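Side-chain contacts in SusD homolog (Bacteroides thetaiotaomicron VPI-5482, PDB 3FDH), which probably binds glycans at the outer membrane as the SusD-like partner of a nutrient-uptake system: residues Y205-I210 with M339-E344; L346-R351 with K442-N447; D355-A360 with L413-I418; R439-K442 with N447-T450. All coordinates share one frame; numbering follows the deposited sequence.

In the fold
The four contacts lie in one helical region and illustrate how chemistry follows depth. Interactions 1, 3 and 4 are largely buried: 3 and 4 rest mainly on apolar atoms, with a threonine hydroxyl in 3, while 1 sets a selenomethionine against a buried acid. Interaction 2 lies at the surface and is held by a charged pair. Helix 335-348 serves interaction 1 through 339-344 and interaction 2 at its C-terminal end; helix 431-443 serves interactions 2 and 4, which share Lys-442 and Asn-447. Interaction 3 is enclosed, along the chain, by the loop that interaction 2 closes. Charges join the zones, since Glu-344 pairs with Arg-348 of interaction 2 and with Arg-440 in the helix segment of interaction 4.

Interaction 1: residues Y205-I210 with M339-E344; sequences YTMRLI and MFLKAE
Met-207, a selenomethionine, carries the whole contact from the side of helix 191-208, reaching across to Leu-341 and Glu-344 of helix 335-348. The two segments come nearest at Met-207 and Leu-341, whose CA atoms are 7.6 Å apart. Along the Met-207 side chain, CB meets Leu-341, while CG, SE and CE all meet Glu-344. Met-207 CB lies 3.7 Å from Leu-341 CD2, an ordinary apolar touch between one methylene and one branch of the leucine. Farther out, Met-207 CG is 3.6 Å from Glu-344 OE1. With CG anti to the backbone N (chi1 -174°), the chain sets off toward the other helix, and bends at chi2 (71°) and chi3 (78°) then fold it against the carboxylate. Met-207 SE comes to 3.8 Å from Glu-344 CD, and Met-207 CE to 3.7 Å from the same carbon. Glu-344 meets this bent chain fully extended. Next along the segment, Arg-208 turns elsewhere, to salt bridges with Asp-125 and Glu-433, while Ile-210 packs on Leu-444.

The carboxylate of Glu-344 is gripped from beyond the contact: its OE2 forms salt bridges with both Arg-348 and Arg-440. Replacing Glu-344 by an alanine is likely to leave those two arginines without their shared carboxylate and to open a gap beside SE and CE of Met-207. The selenomethionine supplies no hydrogen bond but a polarisable surface beside a buried acid, whose charge is likely to be stabilised by the paired arginines.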
loop_
_atom_site.group_PDB
_atom_site.type_symbol
_atom_site.label_atom_id
_atom_site.label_comp_id
_atom_site.label_asym_id
_atom_site.label_seq_id
_atom_site.Cartn_x
_atom_site.Cartn_y
_atom_site.Cartn_z
ATOM N N TYR A 205 5.043 7.427 8.709
ATOM C CA TYR A 205 5.709 6.612 9.751
ATOM C C TYR A 205 5.527 7.176 11.152
ATOM O O TYR A 205 5.531 6.439 12.127
ATOM C CB TYR A 205 7.192 6.387 9.456
ATOM C CG TYR A 205 7.459 5.721 8.111
ATOM C CD1 TYR A 205 6.673 4.666 7.647
ATOM C CD2 TYR A 205 8.542 6.109 7.338
ATOM C CE1 TYR A 205 6.941 4.071 6.417
ATOM C CE2 TYR A 205 8.833 5.505 6.120
ATOM C CZ TYR A 205 8.032 4.508 5.652
ATOM O OH TYR A 205 8.343 3.951 4.429
ATOM N N THR A 206 5.342 8.492 11.229
ATOM C CA THR A 206 5.051 9.126 12.509
ATOM C C THR A 206 3.671 8.663 12.983
ATOM O O THR A 206 3.480 8.241 14.144
ATOM C CB THR A 206 5.162 10.662 12.441
ATOM O OG1 THR A 206 6.521 11.007 12.103
ATOM C CG2 THR A 206 4.767 11.306 13.797
HETATM N N MSE A 207 2.709 8.714 12.077
HETATM C CA MSE A 207 1.353 8.283 12.436
HETATM C C MSE A 207 1.353 6.788 12.720
HETATM O O MSE A 207 0.624 6.291 13.585
HETATM C CB MSE A 207 0.348 8.631 11.342
HETATM C CG MSE A 207 -1.072 8.329 11.778
HETATM SE SE MSE A 207 -1.705 9.532 13.099
HETATM C CE MSE A 207 -1.986 10.825 11.774
ATOM N N ARG A 208 2.212 6.055 12.017
ATOM C CA ARG A 208 2.255 4.584 12.209
ATOM C C ARG A 208 2.493 4.179 13.647
ATOM O O ARG A 208 1.920 3.200 14.154
ATOM C CB ARG A 208 3.356 3.963 11.358
ATOM C CG ARG A 208 3.415 2.443 11.523
ATOM C CD ARG A 208 2.497 1.741 10.528
ATOM N NE ARG A 208 3.177 1.676 9.232
ATOM C CZ ARG A 208 2.782 2.260 8.106
ATOM N NH1 ARG A 208 1.640 2.907 8.030
ATOM N NH2 ARG A 208 3.504 2.111 7.014
ATOM N N LEU A 209 3.351 4.952 14.322
ATOM C CA LEU A 209 3.820 4.580 15.675
ATOM C C LEU A 209 3.102 5.286 16.818
ATOM O O LEU A 209 3.515 5.236 17.960
ATOM C CB LEU A 209 5.297 4.867 15.819
ATOM C CG LEU A 209 6.277 4.290 14.806
ATOM C CD1 LEU A 209 7.693 4.506 15.332
ATOM C CD2 LEU A 209 6.036 2.840 14.505
ATOM N N ILE A 210 2.024 5.934 16.471
ATOM C CA ILE A 210 1.283 6.794 17.410
ATOM C C ILE A 210 0.860 6.093 18.693
ATOM O O ILE A 210 0.882 6.679 19.757
ATOM C CB ILE A 210 0.050 7.456 16.730
ATOM C CG1 ILE A 210 -0.413 8.677 17.537
ATOM C CG2 ILE A 210 -1.087 6.433 16.502
ATOM C CD1 ILE A 210 0.623 9.786 17.610
HETATM N N MSE A 339 -3.125 13.418 2.256
HETATM C CA MSE A 339 -4.226 14.308 2.694
HETATM C C MSE A 339 -5.070 13.649 3.759
HETATM O O MSE A 339 -5.659 14.337 4.603
HETATM C CB MSE A 339 -5.092 14.786 1.515
HETATM C CG MSE A 339 -4.336 15.695 0.513
HETATM SE SE MSE A 339 -3.586 17.300 1.323
HETATM C CE MSE A 339 -1.883 16.784 1.756
ATOM N N PHE A 340 -5.108 12.319 3.718
ATOM C CA PHE A 340 -5.819 11.523 4.724
ATOM C C PHE A 340 -5.028 11.518 6.021
ATOM O O PHE A 340 -5.585 11.434 7.126
ATOM C CB PHE A 340 -6.118 10.102 4.252
ATOM C CG PHE A 340 -7.297 9.998 3.324
ATOM C CD1 PHE A 340 -8.593 10.270 3.785
ATOM C CD2 PHE A 340 -7.133 9.597 2.014
ATOM C CE1 PHE A 340 -9.692 10.200 2.943
ATOM C CE2 PHE A 340 -8.235 9.535 1.163
ATOM C CZ PHE A 340 -9.526 9.815 1.651
ATOM N N LEU A 341 -3.716 11.633 5.888
ATOM C CA LEU A 341 -2.862 11.716 7.070
ATOM C C LEU A 341 -3.076 13.050 7.717
ATOM O O LEU A 341 -3.171 13.193 8.938
ATOM C CB LEU A 341 -1.389 11.489 6.731
ATOM C CG LEU A 341 -0.945 10.040 6.565
ATOM C CD1 LEU A 341 0.396 9.903 5.822
ATOM C CD2 LEU A 341 -0.917 9.417 7.945
ATOM N N LYS A 342 -3.151 14.056 6.876
ATOM C CA LYS A 342 -3.359 15.446 7.342
ATOM C C LYS A 342 -4.705 15.555 8.073
ATOM O O LYS A 342 -4.822 16.099 9.163
ATOM C CB LYS A 342 -3.396 16.377 6.158
ATOM C CG LYS A 342 -3.488 17.882 6.532
ATOM C CD LYS A 342 -3.362 18.783 5.329
ATOM C CE LYS A 342 -3.562 20.225 5.732
ATOM N NZ LYS A 342 -3.367 21.204 4.608
ATOM N N ALA A 343 -5.719 15.007 7.434
ATOM C CA ALA A 343 -7.081 14.958 8.006
ATOM C C ALA A 343 -7.115 14.161 9.322
ATOM O O ALA A 343 -7.740 14.581 10.307
ATOM C CB ALA A 343 -8.088 14.372 6.970
ATOM N N GLU A 344 -6.444 13.029 9.344
ATOM C CA GLU A 344 -6.440 12.190 10.543
ATOM C C GLU A 344 -5.757 12.954 11.703
ATOM O O GLU A 344 -6.182 12.934 12.873
ATOM C CB GLU A 344 -5.708 10.875 10.331
ATOM C CG GLU A 344 -5.722 10.054 11.591
ATOM C CD GLU A 344 -5.024 8.767 11.483
ATOM O OE1 GLU A 344 -4.422 8.498 10.387
ATOM O OE2 GLU A 344 -5.162 8.000 12.484
#

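Interaction 2: residues L346-R351 with K442-N447; sequences LCRLNR and KGLNEN
Arg-348 and Glu-446 meet head-on, their side chains approaching from opposite directions to form a two-pronged, end-on salt bridge. NH1 of Arg-348 donates to OE2 of Glu-446 at 2.9 Å, and NH2 of Arg-348 to OE1 of Glu-446 at 3.0 Å. Both bonds are nearly straight (166° and 177°) and use the syn lone pairs of the carboxylate. Guanidinium and carboxylate are almost coplanar, 11° apart, so each group holds the other flat. Over one guanidinium face sits Leu-444, whose CD1 is 3.8 Å from NH2 of Arg-348.

Away from this compact knot the contact is loose. The nearest CA atoms, those of Arg-348 and Leu-444, stand 12.1 Å apart. Both segments finish a helix with a Schellman motif, and the positive-phi residues Asn-350 and Asn-445 are exposed.

With a methionine in place of Arg-348, Glu-446 would probably lose its cationic mate and Glu-344 one of its arginines. NE of Arg-348 forms a salt bridge with OE2 of Glu-344, so two acids share one guanidinium. Its charge ties the end of helix 335-348 to the loop just beyond helix 431-443, at a partly exposed site where solvent is likely to weaken the attraction.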
loop_
_atom_site.group_PDB
_atom_site.type_symbol
_atom_site.label_atom_id
_atom_site.label_comp_id
_atom_site.label_asym_id
_atom_site.label_seq_id
_atom_site.Cartn_x
_atom_site.Cartn_y
_atom_site.Cartn_z
ATOM N N LEU A 346 -5.528 16.193 12.106
ATOM C CA LEU A 346 -6.418 17.270 12.584
ATOM C C LEU A 346 -7.540 16.713 13.442
ATOM O O LEU A 346 -7.824 17.210 14.531
ATOM C CB LEU A 346 -6.972 18.102 11.413
ATOM C CG LEU A 346 -5.930 19.003 10.711
ATOM C CD1 LEU A 346 -6.348 19.273 9.301
ATOM C CD2 LEU A 346 -5.630 20.287 11.472
ATOM N N CYS A 347 -8.138 15.628 12.989
ATOM C CA CYS A 347 -9.198 14.991 13.771
ATOM C C CYS A 347 -8.693 14.665 15.157
ATOM O O CYS A 347 -9.276 15.007 16.159
ATOM C CB CYS A 347 -9.656 13.693 13.110
ATOM S SG CYS A 347 -10.711 13.933 11.646
ATOM N N ARG A 348 -7.602 13.951 15.202
ATOM C CA ARG A 348 -7.070 13.535 16.499
ATOM C C ARG A 348 -6.632 14.725 17.370
ATOM O O ARG A 348 -6.534 14.594 18.597
ATOM C CB ARG A 348 -5.953 12.529 16.332
ATOM C CG ARG A 348 -6.450 11.223 15.757
ATOM C CD ARG A 348 -5.378 10.211 15.716
ATOM N NE ARG A 348 -5.779 9.008 14.989
ATOM C CZ ARG A 348 -6.456 7.980 15.487
ATOM N NH1 ARG A 348 -6.865 7.925 16.736
ATOM N NH2 ARG A 348 -6.764 6.986 14.696
ATOM N N LEU A 349 -6.400 15.874 16.735
ATOM C CA LEU A 349 -6.036 17.121 17.442
ATOM C C LEU A 349 -7.299 17.877 17.810
ATOM O O LEU A 349 -7.258 18.976 18.364
ATOM C CB LEU A 349 -5.100 18.033 16.618
ATOM C CG LEU A 349 -3.623 17.614 16.638
ATOM C CD1 LEU A 349 -2.862 18.227 15.476
ATOM C CD2 LEU A 349 -3.012 17.935 18.001
ATOM N N ASN A 350 -8.438 17.269 17.540
ATOM C CA ASN A 350 -9.675 17.986 17.781
ATOM C C ASN A 350 -9.807 19.287 16.996
ATOM O O ASN A 350 -10.381 20.285 17.491
ATOM C CB ASN A 350 -9.870 18.276 19.266
ATOM C CG ASN A 350 -11.003 17.489 19.840
ATOM O OD1 ASN A 350 -11.434 16.505 19.238
ATOM N ND2 ASN A 350 -11.528 17.929 20.986
ATOM N N ARG A 351 -9.226 19.300 15.801
ATOM C CA ARG A 351 -9.342 20.456 14.903
ATOM C C ARG A 351 -10.104 20.108 13.639
ATOM O O ARG A 351 -10.267 18.961 13.292
ATOM C CB ARG A 351 -7.982 21.022 14.512
ATOM C CG ARG A 351 -7.119 21.437 15.676
ATOM C CD ARG A 351 -5.777 21.977 15.189
ATOM N NE ARG A 351 -4.766 21.877 16.236
ATOM C CZ ARG A 351 -3.469 22.048 16.020
ATOM N NH1 ARG A 351 -3.044 22.304 14.795
ATOM N NH2 ARG A 351 -2.594 21.934 17.010
ATOM N N LYS A 442 -6.706 -1.271 15.088
ATOM C CA LYS A 442 -6.881 -2.366 16.027
ATOM C C LYS A 442 -6.116 -2.142 17.331
ATOM O O LYS A 442 -6.670 -2.303 18.430
ATOM C CB LYS A 442 -6.442 -3.711 15.450
ATOM C CG LYS A 442 -7.463 -4.354 14.624
ATOM C CD LYS A 442 -7.097 -5.800 14.200
ATOM C CE LYS A 442 -7.157 -6.805 15.315
ATOM N NZ LYS A 442 -8.494 -7.085 15.893
ATOM N N GLY A 443 -4.846 -1.769 17.198
ATOM C CA GLY A 443 -4.016 -1.492 18.355
ATOM C C GLY A 443 -4.541 -0.331 19.184
ATOM O O GLY A 443 -4.366 -0.304 20.390
ATOM N N LEU A 444 -5.247 0.586 18.536
ATOM C CA LEU A 444 -5.833 1.773 19.182
ATOM C C LEU A 444 -7.258 1.476 19.674
ATOM O O LEU A 444 -7.947 2.322 20.206
ATOM C CB LEU A 444 -5.874 2.957 18.202
ATOM C CG LEU A 444 -4.517 3.468 17.741
ATOM C CD1 LEU A 444 -4.633 4.546 16.662
ATOM C CD2 LEU A 444 -3.749 3.977 18.969
ATOM N N ASN A 445 -7.656 0.236 19.481
ATOM C CA ASN A 445 -9.001 -0.252 19.790
ATOM C C ASN A 445 -10.091 0.533 19.139
ATOM O O ASN A 445 -11.077 0.914 19.765
ATOM C CB ASN A 445 -9.287 -0.322 21.273
ATOM C CG ASN A 445 -10.463 -1.176 21.556
ATOM O OD1 ASN A 445 -10.860 -1.977 20.701
ATOM N ND2 ASN A 445 -11.052 -1.026 22.745
ATOM N N GLU A 446 -9.889 0.791 17.860
ATOM C CA GLU A 446 -10.857 1.490 17.021
ATOM C C GLU A 446 -11.412 0.506 15.993
ATOM O O GLU A 446 -10.681 -0.275 15.387
ATOM C CB GLU A 446 -10.217 2.682 16.351
ATOM C CG GLU A 446 -9.801 3.775 17.375
ATOM C CD GLU A 446 -8.891 4.859 16.809
ATOM O OE1 GLU A 446 -8.359 4.703 15.687
ATOM O OE2 GLU A 446 -8.682 5.864 17.532
ATOM N N ASN A 447 -12.716 0.576 15.816
ATOM C CA ASN A 447 -13.449 -0.336 14.936
ATOM C C ASN A 447 -14.216 0.491 13.909
ATOM O O ASN A 447 -15.437 0.566 13.997
ATOM C CB ASN A 447 -14.509 -1.155 15.732
ATOM C CG ASN A 447 -13.947 -1.925 16.964
ATOM O OD1 ASN A 447 -13.064 -1.465 17.698
ATOM N ND2 ASN A 447 -14.523 -3.095 17.213
#

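Interaction 3: residues D355-A360 with L413-I418; sequences DALKEA and LQETMI
Two helical segments face each other with their backbones nearest at Leu-357 and Thr-416, whose CA atoms are 6.6 Å apart, and Leu-357 points into that interval. A chi1 of -175° turns Leu-357 CG away from its own N and toward helix 412-423, which puts CD1 of Leu-357 3.7 Å from the CA of Thr-416. The threonine is approached obliquely and touched on both branches: CD1 of Leu-357 is 3.8 Å from OG1 of Thr-416 and 4.0 Å from its CG2. CD2 of Leu-357 lies 3.9 Å from OG1 of Thr-416. This is close helix-to-helix packing between helix 354-379 and helix 412-423, within the largely helical fold of the SusD family, which is grouped with TPR-like proteins.

Although OG1 of Thr-416 lies against leucine methyls, its polar need is met within the helix by a hydrogen bond with the carbonyl oxygen of Pro-412. Glu-415 has a slighter part, its CG 4.5 Å from CD2 of Leu-357. The carboxylate of this buried residue is directed to other partners, OE1 bonding with the hydroxyl of Tyr-274 and OE2 with the side-chain amide of Gln-419. Phe-340 of helix 335-348 and Tyr-408 of helix 393-410 also pack on Leu-357.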
loop_
_atom_site.group_PDB
_atom_site.type_symbol
_atom_site.label_atom_id
_atom_site.label_comp_id
_atom_site.label_asym_id
_atom_site.label_seq_id
_atom_site.Cartn_x
_atom_site.Cartn_y
_atom_site.Cartn_z
ATOM N N ASP A 355 -11.561 20.536 5.102
ATOM C CA ASP A 355 -10.978 20.899 3.814
ATOM C C ASP A 355 -10.010 19.829 3.413
ATOM O O ASP A 355 -9.934 19.425 2.248
ATOM C CB ASP A 355 -10.275 22.276 3.844
ATOM C CG ASP A 355 -11.248 23.411 4.084
ATOM O OD1 ASP A 355 -12.421 23.293 3.675
ATOM O OD2 ASP A 355 -10.830 24.420 4.675
ATOM N N ALA A 356 -9.314 19.327 4.423
ATOM C CA ALA A 356 -8.289 18.318 4.196
ATOM C C ALA A 356 -8.944 17.039 3.691
ATOM O O ALA A 356 -8.477 16.408 2.751
ATOM C CB ALA A 356 -7.483 18.050 5.467
ATOM N N LEU A 357 -10.031 16.667 4.344
ATOM C CA LEU A 357 -10.736 15.450 3.983
ATOM C C LEU A 357 -11.293 15.570 2.584
ATOM O O LEU A 357 -11.283 14.619 1.815
ATOM C CB LEU A 357 -11.875 15.137 4.970
ATOM C CG LEU A 357 -12.610 13.809 4.744
ATOM C CD1 LEU A 357 -11.729 12.517 4.889
ATOM C CD2 LEU A 357 -13.821 13.721 5.731
ATOM N N LYS A 358 -11.747 16.756 2.225
ATOM C CA LYS A 358 -12.344 16.906 0.896
ATOM C C LYS A 358 -11.272 16.714 -0.160
ATOM O O LYS A 358 -11.472 16.088 -1.204
ATOM C CB LYS A 358 -13.022 18.254 0.705
ATOM C CG LYS A 358 -13.660 18.397 -0.670
ATOM C CD LYS A 358 -14.426 19.685 -0.813
ATOM C CE LYS A 358 -15.264 19.690 -2.088
ATOM N NZ LYS A 358 -16.082 20.935 -2.306
ATOM N N GLU A 359 -10.124 17.277 0.124
ATOM C CA GLU A 359 -9.003 17.210 -0.808
ATOM C C GLU A 359 -8.602 15.754 -1.010
ATOM O O GLU A 359 -8.321 15.298 -2.141
ATOM C CB GLU A 359 -7.829 18.026 -0.265
ATOM C CG GLU A 359 -6.634 18.131 -1.169
ATOM C CD GLU A 359 -6.829 19.089 -2.326
ATOM O OE1 GLU A 359 -7.902 19.723 -2.388
ATOM O OE2 GLU A 359 -5.931 19.173 -3.196
ATOM N N ALA A 360 -8.669 14.995 0.081
ATOM C CA ALA A 360 -8.277 13.590 0.082
ATOM C C ALA A 360 -9.291 12.714 -0.671
ATOM O O ALA A 360 -8.941 11.893 -1.495
ATOM C CB ALA A 360 -8.109 13.080 1.542
ATOM N N LEU A 413 -13.254 11.625 12.896
ATOM C CA LEU A 413 -12.216 10.611 12.725
ATOM C C LEU A 413 -12.686 9.359 11.994
ATOM O O LEU A 413 -12.027 8.861 11.076
ATOM C CB LEU A 413 -11.596 10.206 14.068
ATOM C CG LEU A 413 -10.433 9.204 13.955
ATOM C CD1 LEU A 413 -9.280 9.729 13.101
ATOM C CD2 LEU A 413 -9.976 8.822 15.371
ATOM N N GLN A 414 -13.806 8.848 12.468
ATOM C CA GLN A 414 -14.393 7.618 11.941
ATOM C C GLN A 414 -14.565 7.733 10.450
ATOM O O GLN A 414 -14.166 6.857 9.702
ATOM C CB GLN A 414 -15.757 7.338 12.572
ATOM C CG GLN A 414 -16.460 6.162 11.944
ATOM C CD GLN A 414 -17.786 5.850 12.605
ATOM O OE1 GLN A 414 -17.811 5.383 13.718
ATOM N NE2 GLN A 414 -18.891 6.073 11.896
ATOM N N GLU A 415 -15.204 8.822 10.058
ATOM C CA GLU A 415 -15.513 9.114 8.649
ATOM C C GLU A 415 -14.251 9.285 7.810
ATOM O O GLU A 415 -14.147 8.801 6.684
ATOM C CB GLU A 415 -16.417 10.326 8.520
ATOM C CG GLU A 415 -16.788 10.622 7.084
ATOM C CD GLU A 415 -17.581 9.495 6.352
ATOM O OE1 GLU A 415 -18.181 8.584 6.978
ATOM O OE2 GLU A 415 -17.629 9.555 5.103
ATOM N N THR A 416 -13.290 9.979 8.389
ATOM C CA THR A 416 -11.999 10.178 7.764
ATOM C C THR A 416 -11.329 8.845 7.442
ATOM O O THR A 416 -10.833 8.644 6.351
ATOM C CB THR A 416 -11.058 11.088 8.626
ATOM O OG1 THR A 416 -11.646 12.404 8.722
ATOM C CG2 THR A 416 -9.586 11.169 8.017
HETATM N N MSE A 417 -11.366 7.890 8.353
HETATM C CA MSE A 417 -10.634 6.672 8.122
HETATM C C MSE A 417 -11.399 5.741 7.174
HETATM O O MSE A 417 -10.784 4.969 6.408
HETATM C CB MSE A 417 -10.343 6.013 9.443
HETATM C CG MSE A 417 -9.546 6.887 10.436
HETATM SE SE MSE A 417 -7.889 7.484 9.649
HETATM C CE MSE A 417 -7.122 5.730 9.352
ATOM N N ILE A 418 -12.736 5.825 7.231
ATOM C CA ILE A 418 -13.594 5.089 6.259
ATOM C C ILE A 418 -13.267 5.577 4.844
ATOM O O ILE A 418 -13.099 4.792 3.908
ATOM C CB ILE A 418 -15.103 5.220 6.550
ATOM C CG1 ILE A 418 -15.447 4.445 7.838
ATOM C CG2 ILE A 418 -15.889 4.640 5.392
ATOM C CD1 ILE A 418 -16.907 4.637 8.396
#

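Interaction 4: residues R439-K442 with N447-T450; sequences RRMK and NFIT
A Met-aromatic contact joins the last turn of helix 431-443 to the loop that follows it, after the helix ends in a Schellman motif at Asn-445. Its centre is Met-441, a selenomethionine whose side chain meets Phe-448 and Ile-449. SE of Met-441 lies 3.6 Å from CD2 of Phe-448 and 4.8 Å from the ring centroid. The approach is oblique, 69° off the ring normal, and the two side chains cross at about a right angle. The selenium lies nearest CD2 and is not over the ring centre.

The chain of Met-441 is bent at its last torsion (chi3 -77°), which turns the methyl to a second partner: CE of Met-441 lies 3.9 Å from CG1 of Ile-449. One side chain thus serves two successive loop residues, with selenium for the ring and methyl for the aliphatic branch. The nearest CA atoms of the two segments, those of Met-441 and Asn-447, are 6.9 Å apart.

Helix 412-423 packs against this junction: its Met-417 touches Met-441, its Leu-413 and Gln-414 touch Phe-448, and its Tyr-421 touches Ile-449, so the loop runs along that helix on its way to helix 456-459.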
loop_
_atom_site.group_PDB
_atom_site.type_symbol
_atom_site.label_atom_id
_atom_site.label_comp_id
_atom_site.label_asym_id
_atom_site.label_seq_id
_atom_site.Cartn_x
_atom_site.Cartn_y
_atom_site.Cartn_z
ATOM N N ARG A 439 -4.646 -2.402 11.048
ATOM C CA ARG A 439 -4.030 -3.005 12.206
ATOM C C ARG A 439 -3.649 -1.939 13.251
ATOM O O ARG A 439 -3.668 -2.171 14.457
ATOM C CB ARG A 439 -2.794 -3.820 11.817
ATOM C CG ARG A 439 -3.112 -5.067 11.040
ATOM C CD ARG A 439 -1.804 -5.814 10.770
ATOM N NE ARG A 439 -0.945 -5.077 9.856
ATOM C CZ ARG A 439 0.351 -5.258 9.720
ATOM N NH1 ARG A 439 0.955 -6.111 10.500
ATOM N NH2 ARG A 439 1.023 -4.525 8.876
ATOM N N ARG A 440 -3.347 -0.748 12.780
ATOM C CA ARG A 440 -2.982 0.329 13.706
ATOM C C ARG A 440 -4.242 0.673 14.469
ATOM O O ARG A 440 -4.186 0.858 15.689
ATOM C CB ARG A 440 -2.400 1.533 12.983
ATOM C CG ARG A 440 -2.221 2.747 13.861
ATOM C CD ARG A 440 -1.445 3.840 13.172
ATOM N NE ARG A 440 -2.051 4.303 11.942
ATOM C CZ ARG A 440 -2.941 5.302 11.883
ATOM N NH1 ARG A 440 -3.359 5.910 12.994
ATOM N NH2 ARG A 440 -3.444 5.638 10.723
HETATM N N MSE A 441 -5.364 0.781 13.754
HETATM C CA MSE A 441 -6.683 1.042 14.399
HETATM C C MSE A 441 -7.006 -0.022 15.439
HETATM O O MSE A 441 -7.535 0.274 16.518
HETATM C CB MSE A 441 -7.804 1.110 13.415
HETATM C CG MSE A 441 -7.812 2.486 12.894
HETATM SE SE MSE A 441 -9.117 3.034 11.516
HETATM C CE MSE A 441 -8.387 2.304 9.951
ATOM N N LYS A 442 -6.706 -1.271 15.088
ATOM C CA LYS A 442 -6.881 -2.366 16.027
ATOM C C LYS A 442 -6.116 -2.142 17.331
ATOM O O LYS A 442 -6.670 -2.303 18.430
ATOM C CB LYS A 442 -6.442 -3.711 15.450
ATOM C CG LYS A 442 -7.463 -4.354 14.624
ATOM C CD LYS A 442 -7.097 -5.800 14.200
ATOM C CE LYS A 442 -7.157 -6.805 15.315
ATOM N NZ LYS A 442 -8.494 -7.085 15.893
ATOM N N ASN A 447 -12.716 0.576 15.816
ATOM C CA ASN A 447 -13.449 -0.336 14.936
ATOM C C ASN A 447 -14.216 0.491 13.909
ATOM O O ASN A 447 -15.437 0.566 13.997
ATOM C CB ASN A 447 -14.509 -1.155 15.732
ATOM C CG ASN A 447 -13.947 -1.925 16.964
ATOM O OD1 ASN A 447 -13.064 -1.465 17.698
ATOM N ND2 ASN A 447 -14.523 -3.095 17.213
ATOM N N PHE A 448 -13.524 1.118 12.970
ATOM C CA PHE A 448 -14.182 2.009 12.021
ATOM C C PHE A 448 -14.475 1.313 10.707
ATOM O O PHE A 448 -15.487 1.574 10.051
ATOM C CB PHE A 448 -13.354 3.278 11.755
ATOM C CG PHE A 448 -13.039 4.111 12.990
ATOM C CD1 PHE A 448 -13.963 4.257 14.012
ATOM C CD2 PHE A 448 -11.814 4.800 13.096
ATOM C CE1 PHE A 448 -13.657 5.048 15.152
ATOM C CE2 PHE A 448 -11.527 5.588 14.191
ATOM C CZ PHE A 448 -12.439 5.690 15.229
ATOM N N ILE A 449 -13.583 0.398 10.368
ATOM C CA ILE A 449 -13.654 -0.350 9.102
ATOM C C ILE A 449 -14.209 -1.728 9.385
ATOM O O ILE A 449 -13.600 -2.523 10.060
ATOM C CB ILE A 449 -12.269 -0.491 8.397
ATOM C CG1 ILE A 449 -11.586 0.864 8.198
ATOM C CG2 ILE A 449 -12.385 -1.297 7.075
ATOM C CD1 ILE A 449 -12.411 1.847 7.528
ATOM N N THR A 450 -15.392 -1.996 8.870
ATOM C CA THR A 450 -16.024 -3.303 9.071
ATOM C C THR A 450 -15.548 -4.344 8.076
ATOM O O THR A 450 -15.548 -4.120 6.865
ATOM C CB THR A 450 -17.557 -3.204 8.903
ATOM O OG1 THR A 450 -18.077 -2.309 9.890
ATOM C CG2 THR A 450 -18.224 -4.569 9.098
#